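PDB 5OCR: kappa-carrageenase from Zobellia galactanivorans, which probably hydrolyses the marine polysaccharide kappa-carrageenan, the chain described here being its family 16 glycoside hydrolase module of beta-jellyroll fold. Local coordinates for residues Y182-W194 / V216-W229. Numbering follows the deposited sequence.
Sequences YPQEQLNKWRAPW and VDGVEVARKPNKYW. Unlike the reference sequence in segment 182-194: Trp194 (reference Met). Residue 193 of segment 182-194 comes from a tag, linker or insertion.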
# COMPACT_ATOMS: atom_id res chain seq x y z
N TYR A 182 5.89 -14.96 10.27
CA TYR A 182 6.72 -14.31 11.33
C TYR A 182 5.89 -13.22 12.04
O TYR A 182 6.20 -12.04 11.98
CB TYR A 182 8.05 -13.74 10.73
CG TYR A 182 8.93 -14.81 10.21
CD1 TYR A 182 9.77 -15.53 11.11
CD2 TYR A 182 8.85 -15.22 8.88
CE1 TYR A 182 10.54 -16.60 10.64
CE2 TYR A 182 9.60 -16.33 8.42
CZ TYR A 182 10.44 -16.96 9.32
OH TYR A 182 11.17 -18.03 8.91
N PRO A 183 4.79 -13.64 12.69
CA PRO A 183 3.84 -12.64 12.99
C PRO A 183 4.29 -11.69 14.10
O PRO A 183 3.94 -10.46 14.08
CB PRO A 183 2.62 -13.47 13.47
CG PRO A 183 3.20 -14.79 13.90
CD PRO A 183 4.24 -15.01 12.85
N GLN A 184 5.08 -12.22 15.05
CA GLN A 184 5.61 -11.34 16.12
C GLN A 184 6.53 -10.26 15.58
O GLN A 184 6.51 -9.14 16.13
CB GLN A 184 6.39 -12.14 17.15
CG GLN A 184 6.61 -11.37 18.42
CD GLN A 184 5.47 -11.62 19.33
OE1 GLN A 184 4.35 -11.13 19.12
NE2 GLN A 184 5.74 -12.41 20.35
N GLU A 185 7.30 -10.59 14.50
CA GLU A 185 8.21 -9.66 13.90
C GLU A 185 7.58 -8.75 12.83
O GLU A 185 8.06 -7.63 12.62
CB GLU A 185 9.43 -10.45 13.41
CG GLU A 185 10.02 -11.21 14.64
CD GLU A 185 11.19 -12.08 14.28
OE1 GLU A 185 11.75 -11.82 13.23
OE2 GLU A 185 11.51 -13.04 15.05
N GLN A 186 6.51 -9.25 12.18
CA GLN A 186 6.06 -8.65 10.93
C GLN A 186 4.59 -8.38 10.76
O GLN A 186 4.22 -7.72 9.84
CB GLN A 186 6.58 -9.41 9.73
CG GLN A 186 8.10 -9.44 9.64
CD GLN A 186 8.61 -10.22 8.51
OE1 GLN A 186 9.63 -10.92 8.67
NE2 GLN A 186 7.93 -10.17 7.36
N LEU A 187 3.73 -8.93 11.59
CA LEU A 187 2.26 -8.77 11.37
C LEU A 187 1.72 -7.75 12.35
O LEU A 187 1.85 -7.96 13.57
CB LEU A 187 1.54 -10.14 11.57
CG LEU A 187 0.05 -10.18 11.20
CD1 LEU A 187 -0.30 -11.50 10.48
CD2 LEU A 187 -0.85 -10.06 12.47
N ASN A 188 0.98 -6.75 11.83
CA ASN A 188 0.22 -5.89 12.70
C ASN A 188 -1.22 -5.80 12.22
O ASN A 188 -1.48 -5.59 11.05
CB ASN A 188 0.80 -4.46 12.63
CG ASN A 188 2.15 -4.37 13.26
OD1 ASN A 188 2.37 -4.78 14.40
ND2 ASN A 188 3.09 -3.87 12.49
N LYS A 189 -2.17 -5.88 13.15
CA LYS A 189 -3.59 -5.71 12.84
C LYS A 189 -4.09 -4.64 13.82
O LYS A 189 -3.61 -4.54 14.99
CB LYS A 189 -4.32 -7.05 13.08
CG LYS A 189 -4.04 -8.02 11.93
CD LYS A 189 -4.89 -9.29 12.03
CE LYS A 189 -4.73 -10.18 10.80
NZ LYS A 189 -5.48 -9.62 9.62
N TRP A 190 -4.98 -3.77 13.35
CA TRP A 190 -5.64 -2.82 14.26
C TRP A 190 -7.06 -2.67 13.85
O TRP A 190 -7.35 -2.61 12.67
CB TRP A 190 -4.93 -1.47 14.23
CG TRP A 190 -5.48 -0.46 15.20
CD1 TRP A 190 -5.31 -0.37 16.57
CD2 TRP A 190 -6.32 0.67 14.86
NE1 TRP A 190 -5.98 0.74 17.08
CE2 TRP A 190 -6.61 1.39 16.13
CE3 TRP A 190 -6.81 1.20 13.65
CZ2 TRP A 190 -7.38 2.55 16.16
CZ3 TRP A 190 -7.56 2.37 13.71
CH2 TRP A 190 -7.81 3.03 14.93
N ARG A 191 -7.99 -2.66 14.83
CA ARG A 191 -9.39 -2.41 14.60
C ARG A 191 -9.83 -0.99 14.91
O ARG A 191 -9.64 -0.48 16.08
CB ARG A 191 -10.26 -3.47 15.36
CG ARG A 191 -11.71 -3.31 14.92
CD ARG A 191 -12.53 -4.40 15.76
NE ARG A 191 -13.93 -4.37 15.30
CZ ARG A 191 -14.38 -4.97 14.18
NH1 ARG A 191 -13.50 -5.63 13.40
NH2 ARG A 191 -15.68 -4.87 13.80
N ALA A 192 -10.41 -0.29 13.90
CA ALA A 192 -10.76 1.14 14.06
C ALA A 192 -12.15 1.24 14.70
O ALA A 192 -12.97 0.29 14.54
CB ALA A 192 -10.78 1.78 12.65
N PRO A 193 -12.42 2.36 15.37
CA PRO A 193 -13.80 2.56 15.88
C PRO A 193 -14.71 3.20 14.81
O PRO A 193 -15.90 3.51 15.08
CB PRO A 193 -13.56 3.47 17.10
CG PRO A 193 -12.41 4.36 16.63
CD PRO A 193 -11.49 3.38 15.91
N TRP A 194 -14.22 3.41 13.58
CA TRP A 194 -14.97 4.04 12.47
C TRP A 194 -14.68 3.25 11.21
O TRP A 194 -13.73 2.46 11.18
CB TRP A 194 -14.49 5.52 12.26
CG TRP A 194 -13.06 5.75 12.70
CD1 TRP A 194 -12.57 6.40 13.84
CD2 TRP A 194 -11.85 5.37 11.93
NE1 TRP A 194 -11.19 6.42 13.85
CE2 TRP A 194 -10.71 5.81 12.72
CE3 TRP A 194 -11.64 4.76 10.72
CZ2 TRP A 194 -9.38 5.61 12.27
CZ3 TRP A 194 -10.32 4.52 10.30
CH2 TRP A 194 -9.23 4.96 11.04
N VAL A 216 -2.21 5.81 13.60
CA VAL A 216 -3.49 6.07 12.89
C VAL A 216 -4.11 7.26 13.60
O VAL A 216 -4.32 7.20 14.85
CB VAL A 216 -4.43 4.83 12.85
CG1 VAL A 216 -5.81 5.15 12.23
CG2 VAL A 216 -3.71 3.70 12.16
N ASP A 217 -4.48 8.32 12.86
CA ASP A 217 -5.02 9.51 13.48
C ASP A 217 -4.24 9.98 14.73
O ASP A 217 -4.85 10.33 15.78
CB ASP A 217 -6.51 9.27 13.82
CG ASP A 217 -7.42 9.35 12.59
OD1 ASP A 217 -6.98 9.82 11.52
OD2 ASP A 217 -8.63 9.05 12.77
N GLY A 218 -2.95 9.86 14.62
CA GLY A 218 -1.98 10.41 15.60
C GLY A 218 -1.90 9.53 16.83
O GLY A 218 -1.47 10.00 17.89
N VAL A 219 -2.33 8.29 16.73
CA VAL A 219 -2.25 7.34 17.88
C VAL A 219 -1.27 6.27 17.47
O VAL A 219 -1.44 5.67 16.41
CB VAL A 219 -3.58 6.77 18.26
CG1 VAL A 219 -3.40 5.76 19.39
CG2 VAL A 219 -4.57 7.88 18.60
N GLU A 220 -0.24 5.98 18.27
CA GLU A 220 0.58 4.78 17.95
C GLU A 220 -0.23 3.48 18.03
O GLU A 220 -0.87 3.19 19.09
CB GLU A 220 1.79 4.67 18.91
CG GLU A 220 2.54 3.35 18.72
CD GLU A 220 3.85 3.29 19.56
OE1 GLU A 220 4.34 4.31 20.05
OE2 GLU A 220 4.39 2.19 19.75
N VAL A 221 -0.24 2.69 16.98
CA VAL A 221 -1.00 1.45 16.98
C VAL A 221 -0.09 0.21 16.85
O VAL A 221 -0.54 -0.90 17.11
CB VAL A 221 -2.08 1.39 15.87
CG1 VAL A 221 -3.09 2.51 16.03
CG2 VAL A 221 -1.44 1.48 14.46
N ALA A 222 1.19 0.37 16.52
CA ALA A 222 2.04 -0.80 16.40
C ALA A 222 3.47 -0.38 16.38
O ALA A 222 3.76 0.77 16.04
CB ALA A 222 1.81 -1.56 15.09
N ARG A 223 4.35 -1.32 16.74
CA ARG A 223 5.78 -1.02 16.63
C ARG A 223 6.51 -2.32 16.50
O ARG A 223 6.11 -3.33 17.15
CB ARG A 223 6.19 -0.25 17.91
CG ARG A 223 7.65 -0.05 18.16
CD ARG A 223 7.80 0.49 19.61
NE ARG A 223 7.21 1.81 19.84
CZ ARG A 223 7.88 2.89 20.24
NH1 ARG A 223 9.20 2.83 20.38
NH2 ARG A 223 7.25 4.04 20.45
N LYS A 224 7.55 -2.34 15.65
CA LYS A 224 8.34 -3.57 15.46
C LYS A 224 9.80 -3.25 15.34
O LYS A 224 10.18 -2.18 14.85
CB LYS A 224 7.99 -4.36 14.19
CG LYS A 224 6.53 -4.79 14.01
CD LYS A 224 6.20 -5.90 14.97
CE LYS A 224 5.11 -6.71 14.29
NZ LYS A 224 4.32 -7.35 15.39
N PRO A 225 10.66 -4.18 15.77
CA PRO A 225 12.10 -3.89 15.52
C PRO A 225 12.42 -3.87 14.05
O PRO A 225 11.85 -4.66 13.31
CB PRO A 225 12.82 -5.16 16.08
CG PRO A 225 11.83 -5.66 17.12
CD PRO A 225 10.43 -5.42 16.55
N ASN A 226 13.40 -3.05 13.64
CA ASN A 226 13.73 -2.96 12.15
C ASN A 226 14.78 -3.99 11.80
O ASN A 226 16.00 -3.72 11.84
CB ASN A 226 14.18 -1.53 11.79
CG ASN A 226 14.30 -1.36 10.31
OD1 ASN A 226 14.24 -2.38 9.62
ND2 ASN A 226 14.39 -0.14 9.80
N LYS A 227 14.33 -5.22 11.51
CA LYS A 227 15.28 -6.28 11.27
C LYS A 227 15.85 -6.19 9.87
O LYS A 227 17.06 -6.28 9.70
CB LYS A 227 14.61 -7.65 11.46
CG LYS A 227 15.55 -8.78 11.56
CD LYS A 227 14.75 -9.89 12.30
CE LYS A 227 15.45 -11.20 12.18
NZ LYS A 227 14.48 -12.10 12.87
N TYR A 228 14.97 -6.05 8.89
CA TYR A 228 15.39 -6.21 7.48
C TYR A 228 15.24 -4.97 6.65
O TYR A 228 15.74 -4.96 5.55
CB TYR A 228 14.56 -7.32 6.86
CG TYR A 228 14.79 -8.67 7.47
CD1 TYR A 228 16.08 -9.19 7.59
CD2 TYR A 228 13.70 -9.44 7.91
CE1 TYR A 228 16.28 -10.49 8.15
CE2 TYR A 228 13.88 -10.70 8.45
CZ TYR A 228 15.16 -11.20 8.62
OH TYR A 228 15.30 -12.48 9.16
N TRP A 229 14.52 -3.95 7.15
CA TRP A 229 13.96 -2.86 6.36
C TRP A 229 14.89 -1.66 6.29
O TRP A 229 14.58 -0.53 6.80
CB TRP A 229 12.53 -2.51 6.87
CG TRP A 229 11.72 -3.74 6.72
CD1 TRP A 229 11.03 -4.14 5.58
CD2 TRP A 229 11.53 -4.81 7.71
NE1 TRP A 229 10.45 -5.37 5.77
CE2 TRP A 229 10.76 -5.85 7.04
CE3 TRP A 229 11.96 -5.03 9.06
CZ2 TRP A 229 10.42 -7.08 7.71
CZ3 TRP A 229 11.63 -6.27 9.71
CH2 TRP A 229 10.88 -7.22 9.04
O HOH W 1 10.63 -7.17 13.22
O HOH W 2 13.17 -15.03 12.88
O HOH W 3 -9.75 8.63 15.11
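In the beta-jellyroll of this GH16 domain, strand 219-225, paired with strand 211-216, packs against strand 189-191, which pairs with strand 159-170, and against the short helix 183-186. Lys224 runs to backbone carbonyls in residues 183-187. Its chain bends about the CB-CG bond (chi2 -72°), which turns NZ back to them: NZ donates to Gln184 O at 2.9 Å and to Leu187 O at 3.1 Å, above both carbonyl planes, with weak bonds to Pro183 O and Asn188 OD1. A methionine in its place would probably leave the Gln184 and Leu187 carbonyls without this shared donor. In one of two Glu185 conformers, Lys227 NZ forms a salt bridge with Glu185 OE1 at 2.8 Å, from the syn side but 30° out of the carboxylate plane. At the other end contacts are mainly apolar: Val221 CG1 lies over one face of Trp190, 3.5 Å from the centroid of its five-membered ring, a CH-pi contact, while Val216 CG1 touches Trp190 CZ3 at 3.6 Å and the edge of Trp194, which differs from the reference sequence. A water links Trp194 NE1 to Asp217 OD2, which also bonds His201. The Lys224 ammonium is thus met by carbonyl oxygens, which probably favour its protonated form.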